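Local coordinates for Lmo0651 protein (Listeria monocytogenes serovar 1/2a, PDB 6EP3) that controls expression of the Listeria agr system as a transcriptional activator that mediates virulence, probably by binding promoter DNA through its GntR-type winged helix-turn-helix domain, at residues B[6-11]-B[44-49]; B[15-20]-B[160-165]. One frame throughout, in Å; residues are numbered along the deposited sequence.

Contact 1 of 2, residues B[6-11]-B[44-49]; sequences KTLDKM and RSPLRK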
# COMPACT_ATOMS: atom_id res chain seq x y z
N LYS B 6 13.27 -7.37 -23.72
CA LYS B 6 14.70 -7.15 -23.68
C LYS B 6 15.44 -8.02 -22.67
O LYS B 6 16.66 -8.16 -22.78
CB LYS B 6 15.02 -5.68 -23.38
CG LYS B 6 14.42 -4.69 -24.37
CD LYS B 6 15.31 -4.59 -25.59
CE LYS B 6 15.30 -3.18 -26.18
NZ LYS B 6 15.64 -3.20 -27.63
N THR B 7 14.74 -8.59 -21.69
CA THR B 7 15.34 -9.48 -20.71
C THR B 7 14.49 -10.73 -20.56
O THR B 7 13.28 -10.71 -20.80
CB THR B 7 15.48 -8.82 -19.34
OG1 THR B 7 14.19 -8.72 -18.72
CG2 THR B 7 16.09 -7.43 -19.46
N LEU B 8 15.13 -11.82 -20.14
CA LEU B 8 14.40 -13.07 -19.95
C LEU B 8 13.50 -13.00 -18.72
O LEU B 8 12.42 -13.60 -18.71
CB LEU B 8 15.37 -14.25 -19.83
CG LEU B 8 14.69 -15.60 -19.62
CD1 LEU B 8 13.77 -15.91 -20.78
CD2 LEU B 8 15.72 -16.71 -19.45
N ASP B 9 13.92 -12.25 -17.69
CA ASP B 9 13.11 -12.14 -16.48
C ASP B 9 11.76 -11.50 -16.79
O ASP B 9 10.70 -12.11 -16.59
CB ASP B 9 13.85 -11.35 -15.41
CG ASP B 9 15.08 -12.07 -14.89
OD1 ASP B 9 16.17 -11.45 -14.87
OD2 ASP B 9 14.96 -13.25 -14.50
N LYS B 10 11.78 -10.27 -17.30
CA LYS B 10 10.53 -9.54 -17.51
C LYS B 10 9.58 -10.33 -18.41
O LYS B 10 8.41 -10.51 -18.07
CB LYS B 10 10.82 -8.13 -18.06
CG LYS B 10 10.87 -7.96 -19.57
CD LYS B 10 10.39 -6.58 -19.97
CE LYS B 10 10.69 -6.28 -21.44
NZ LYS B 10 12.05 -5.73 -21.64
N MET B 11 10.10 -10.88 -19.52
CA MET B 11 9.31 -11.78 -20.36
C MET B 11 8.54 -12.78 -19.51
O MET B 11 7.31 -12.81 -19.52
CB MET B 11 10.22 -12.52 -21.35
CG MET B 11 9.54 -13.71 -22.02
SD MET B 11 10.64 -14.71 -23.03
CE MET B 11 10.62 -13.78 -24.57
N ARG B 44 14.46 -21.98 -13.38
CA ARG B 44 13.63 -21.52 -12.28
C ARG B 44 14.09 -20.18 -11.71
O ARG B 44 13.32 -19.54 -11.00
CB ARG B 44 13.58 -22.58 -11.18
CG ARG B 44 12.35 -23.47 -11.27
CD ARG B 44 11.75 -23.77 -9.91
NE ARG B 44 11.05 -22.64 -9.31
CZ ARG B 44 11.51 -21.95 -8.27
NH1 ARG B 44 12.67 -22.27 -7.72
NH2 ARG B 44 10.80 -20.94 -7.78
N SER B 45 15.32 -19.75 -12.01
CA SER B 45 15.79 -18.47 -11.49
C SER B 45 14.93 -17.29 -11.96
O SER B 45 14.59 -16.45 -11.11
CB SER B 45 17.26 -18.26 -11.87
OG SER B 45 17.65 -16.92 -11.63
N PRO B 46 14.56 -17.16 -13.25
CA PRO B 46 13.65 -16.07 -13.62
C PRO B 46 12.27 -16.23 -13.01
O PRO B 46 11.76 -15.31 -12.36
CB PRO B 46 13.61 -16.15 -15.15
CG PRO B 46 14.04 -17.54 -15.48
CD PRO B 46 15.05 -17.89 -14.43
N LEU B 47 11.68 -17.41 -13.20
CA LEU B 47 10.33 -17.69 -12.73
C LEU B 47 10.17 -17.34 -11.26
O LEU B 47 9.30 -16.54 -10.88
CB LEU B 47 9.99 -19.15 -13.00
CG LEU B 47 8.70 -19.72 -12.40
CD1 LEU B 47 7.99 -20.55 -13.44
CD2 LEU B 47 9.00 -20.55 -11.16
N ARG B 48 11.00 -17.95 -10.41
CA ARG B 48 11.03 -17.62 -8.99
C ARG B 48 11.00 -16.11 -8.78
O ARG B 48 10.11 -15.58 -8.10
CB ARG B 48 12.28 -18.23 -8.35
CG ARG B 48 12.74 -17.56 -7.07
CD ARG B 48 13.89 -18.33 -6.43
NE ARG B 48 13.44 -19.53 -5.74
CZ ARG B 48 14.18 -20.63 -5.59
NH1 ARG B 48 15.40 -20.68 -6.10
NH2 ARG B 48 13.69 -21.68 -4.94
N LYS B 49 11.93 -15.41 -9.42
CA LYS B 49 12.00 -13.95 -9.31
C LYS B 49 10.65 -13.33 -9.61
O LYS B 49 10.11 -12.56 -8.80
CB LYS B 49 13.08 -13.42 -10.25
CG LYS B 49 14.44 -13.24 -9.61
CD LYS B 49 15.37 -12.39 -10.46
CE LYS B 49 16.12 -13.24 -11.47
NZ LYS B 49 17.40 -12.58 -11.88
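Asp-9 meets Pro-46 and Lys-49 in a small, mixed polar and apolar helix-to-helix contact near the starts of helices 8-21 and 44-56, both within the GntR-family DNA-binding region. It is an example of an acidic group placed where two helices come close: the CA atoms of Asp-9 and Pro-46 are 4.9 Å apart, and the carboxylate lies directly against Pro-46. With CG beside its own backbone N (chi1 -67°), Asp-9 brings OD2 to 3.2 Å from CA of Pro-46, close to CB of the same residue. The other carboxylate oxygen, OD1, accepts a weak hydrogen bond from Lys-49 NZ at 3.4 Å, forming a salt bridge. A bend at chi3 (-87°) turns the end of the lysine chain toward the carboxylate, with CE of Lys-49 3.2 Å from OD2 of Asp-9. Leu-8 adds a looser apolar touch, CD2 to CG of Pro-46 at 4.4 Å. Just before it, Thr-7 N-caps the first helix, its OG1 accepting from Lys-10 N at 3.2 Å with an N-H...O angle of 160°. Leu-47 points away from segment 6-11 and packs on Glu-33, Leu-36 and Ala-37. Helix 44-56 therefore packs against helix 8-21 through Pro-46 and Lys-49 and against helix 33-40 through Leu-47, while Lys-49 also packs on Tyr-62 of the second subunit.

Contact 2 of 2, residues B[15-20]-B[160-165]; sequences LLLEKI and MVHFSD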
# COMPACT_ATOMS: atom_id res chain seq x y z
N LEU B 15 4.70 -13.07 -19.10
CA LEU B 15 4.02 -14.31 -19.45
C LEU B 15 3.13 -14.77 -18.30
O LEU B 15 1.92 -14.93 -18.46
CB LEU B 15 5.05 -15.38 -19.81
CG LEU B 15 5.55 -15.33 -21.25
CD1 LEU B 15 6.52 -16.48 -21.53
CD2 LEU B 15 4.39 -15.35 -22.24
N LEU B 16 3.73 -14.92 -17.11
CA LEU B 16 2.94 -15.33 -15.96
C LEU B 16 1.79 -14.37 -15.72
O LEU B 16 0.65 -14.79 -15.49
CB LEU B 16 3.84 -15.42 -14.72
CG LEU B 16 3.29 -16.22 -13.55
CD1 LEU B 16 2.97 -17.63 -13.99
CD2 LEU B 16 4.27 -16.22 -12.39
N LEU B 17 2.06 -13.06 -15.84
CA LEU B 17 1.01 -12.08 -15.59
C LEU B 17 -0.15 -12.28 -16.54
O LEU B 17 -1.32 -12.15 -16.14
CB LEU B 17 1.57 -10.67 -15.72
CG LEU B 17 0.52 -9.56 -15.61
CD1 LEU B 17 -0.14 -9.61 -14.24
CD2 LEU B 17 1.15 -8.19 -15.85
N GLU B 18 0.14 -12.64 -17.79
CA GLU B 18 -0.96 -12.80 -18.74
C GLU B 18 -1.77 -14.04 -18.40
O GLU B 18 -3.00 -14.04 -18.54
CB GLU B 18 -0.41 -12.85 -20.16
CG GLU B 18 0.48 -11.66 -20.50
CD GLU B 18 -0.25 -10.33 -20.50
OE1 GLU B 18 0.35 -9.33 -20.05
OE2 GLU B 18 -1.44 -10.29 -20.86
N LYS B 19 -1.10 -15.07 -17.86
CA LYS B 19 -1.82 -16.24 -17.37
C LYS B 19 -2.76 -15.87 -16.23
O LYS B 19 -3.77 -16.54 -16.00
CB LYS B 19 -0.83 -17.31 -16.91
CG LYS B 19 -0.30 -18.19 -18.03
CD LYS B 19 0.14 -19.54 -17.50
CE LYS B 19 0.22 -20.57 -18.60
NZ LYS B 19 0.25 -21.96 -18.04
N ILE B 20 -2.44 -14.79 -15.51
CA ILE B 20 -3.34 -14.35 -14.45
C ILE B 20 -4.49 -13.56 -15.04
O ILE B 20 -5.61 -13.59 -14.51
CB ILE B 20 -2.56 -13.53 -13.41
CG1 ILE B 20 -1.32 -14.29 -12.95
CG2 ILE B 20 -3.45 -13.18 -12.22
CD1 ILE B 20 -1.59 -15.70 -12.48
N MET B 160 -5.32 -1.66 -11.23
CA MET B 160 -6.44 -1.22 -12.06
C MET B 160 -6.15 -1.44 -13.53
O MET B 160 -6.94 -2.08 -14.25
CB MET B 160 -6.78 0.24 -11.78
CG MET B 160 -7.75 0.42 -10.64
SD MET B 160 -8.31 2.11 -10.45
CE MET B 160 -6.74 2.92 -10.29
N VAL B 161 -4.98 -0.98 -13.99
CA VAL B 161 -4.60 -1.11 -15.40
C VAL B 161 -4.63 -2.57 -15.83
O VAL B 161 -5.06 -2.89 -16.94
CB VAL B 161 -3.22 -0.48 -15.63
CG1 VAL B 161 -2.56 -1.04 -16.88
CG2 VAL B 161 -3.33 1.04 -15.71
N HIS B 162 -4.17 -3.47 -14.97
CA HIS B 162 -4.01 -4.85 -15.41
C HIS B 162 -5.21 -5.74 -15.12
O HIS B 162 -5.33 -6.80 -15.75
CB HIS B 162 -2.76 -5.46 -14.79
CG HIS B 162 -1.49 -4.97 -15.43
ND1 HIS B 162 -1.05 -5.41 -16.65
CD2 HIS B 162 -0.59 -4.05 -15.01
CE1 HIS B 162 0.08 -4.80 -16.96
NE2 HIS B 162 0.38 -3.97 -15.98
N PHE B 163 -6.13 -5.35 -14.23
CA PHE B 163 -7.21 -6.25 -13.85
C PHE B 163 -8.59 -5.61 -13.87
O PHE B 163 -9.54 -6.22 -13.37
CB PHE B 163 -6.96 -6.84 -12.46
CG PHE B 163 -5.66 -7.59 -12.35
CD1 PHE B 163 -4.58 -7.04 -11.68
CD2 PHE B 163 -5.52 -8.86 -12.89
CE1 PHE B 163 -3.39 -7.73 -11.56
CE2 PHE B 163 -4.33 -9.55 -12.79
CZ PHE B 163 -3.26 -8.99 -12.12
N SER B 164 -8.75 -4.41 -14.44
CA SER B 164 -10.07 -3.81 -14.56
C SER B 164 -10.28 -3.38 -16.01
O SER B 164 -9.33 -3.27 -16.79
CB SER B 164 -10.24 -2.60 -13.64
OG SER B 164 -9.65 -1.45 -14.21
N ASP B 165 -11.54 -3.15 -16.35
CA ASP B 165 -11.91 -2.55 -17.63
C ASP B 165 -12.16 -1.05 -17.50
O ASP B 165 -12.79 -0.46 -18.37
CB ASP B 165 -13.16 -3.23 -18.20
CG ASP B 165 -12.93 -4.69 -18.54
OD1 ASP B 165 -13.66 -5.55 -18.01
OD2 ASP B 165 -12.01 -4.98 -19.34
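Between Leu-17 and His-162 the CA atoms are 8.8 Å apart, and between Ile-20 and Phe-163 9.0 Å, a spacing that leaves the contact between segments 15-20 and 160-165 to side chains. Leu-17 divides its two methyl groups between two rings. Its CG stands anti to the backbone N (chi1 175°), and the branch CD2 sits over one face of the His-162 imidazole as a CH-pi contact, 3.9 Å from the ring centroid and 27° off the normal. The methyl is displaced toward the rim, with ND1 of His-162 the ring atom nearest to CD2, at 3.6 Å. Val-161 CG1 lies toward the rim over the opposite face, and the ring of Phe-158 also meets the imidazole. The other branch, CD1 of Leu-17, meets Phe-163 CZ obliquely at 3.8 Å. Ile-20 comes to the same phenyl ring through CG2, 3.8 Å from CE2 of Phe-163, while CB of His-162 lies over a face of that ring. Met-160 O accepts hydrogen bonds from both N and OG of Ser-164, which approach from opposite sides of its carbonyl plane. Phe-163 also touches Ile-59 and shares a backbone hydrogen bond with Val-75. This largely apolar contact between domains joins the winged helix-turn-helix region to the helical FCD domain of a FadR-like GntR regulator.

In the fold
Contacts 1 and 2 show how one helix can serve two levels of organisation. Both draw on helix 8-21, contact 1 near its start and contact 2 nearer its end, and their centres lie about 17 Å apart on the same side of the chain's centre. Along the sequence the segments alternate: 6-11, 15-20, 44-49, 160-165. Contact 1 joins segments separated by 32 residues inside the DNA-binding region, whereas contact 2 reaches 140 residues onward into the FCD domain. Helix 8-21 therefore links helix 44-56, the probable recognition helix, to the FCD helix 147-163, so one helix packs against both the DNA-binding and the FCD parts of the chain.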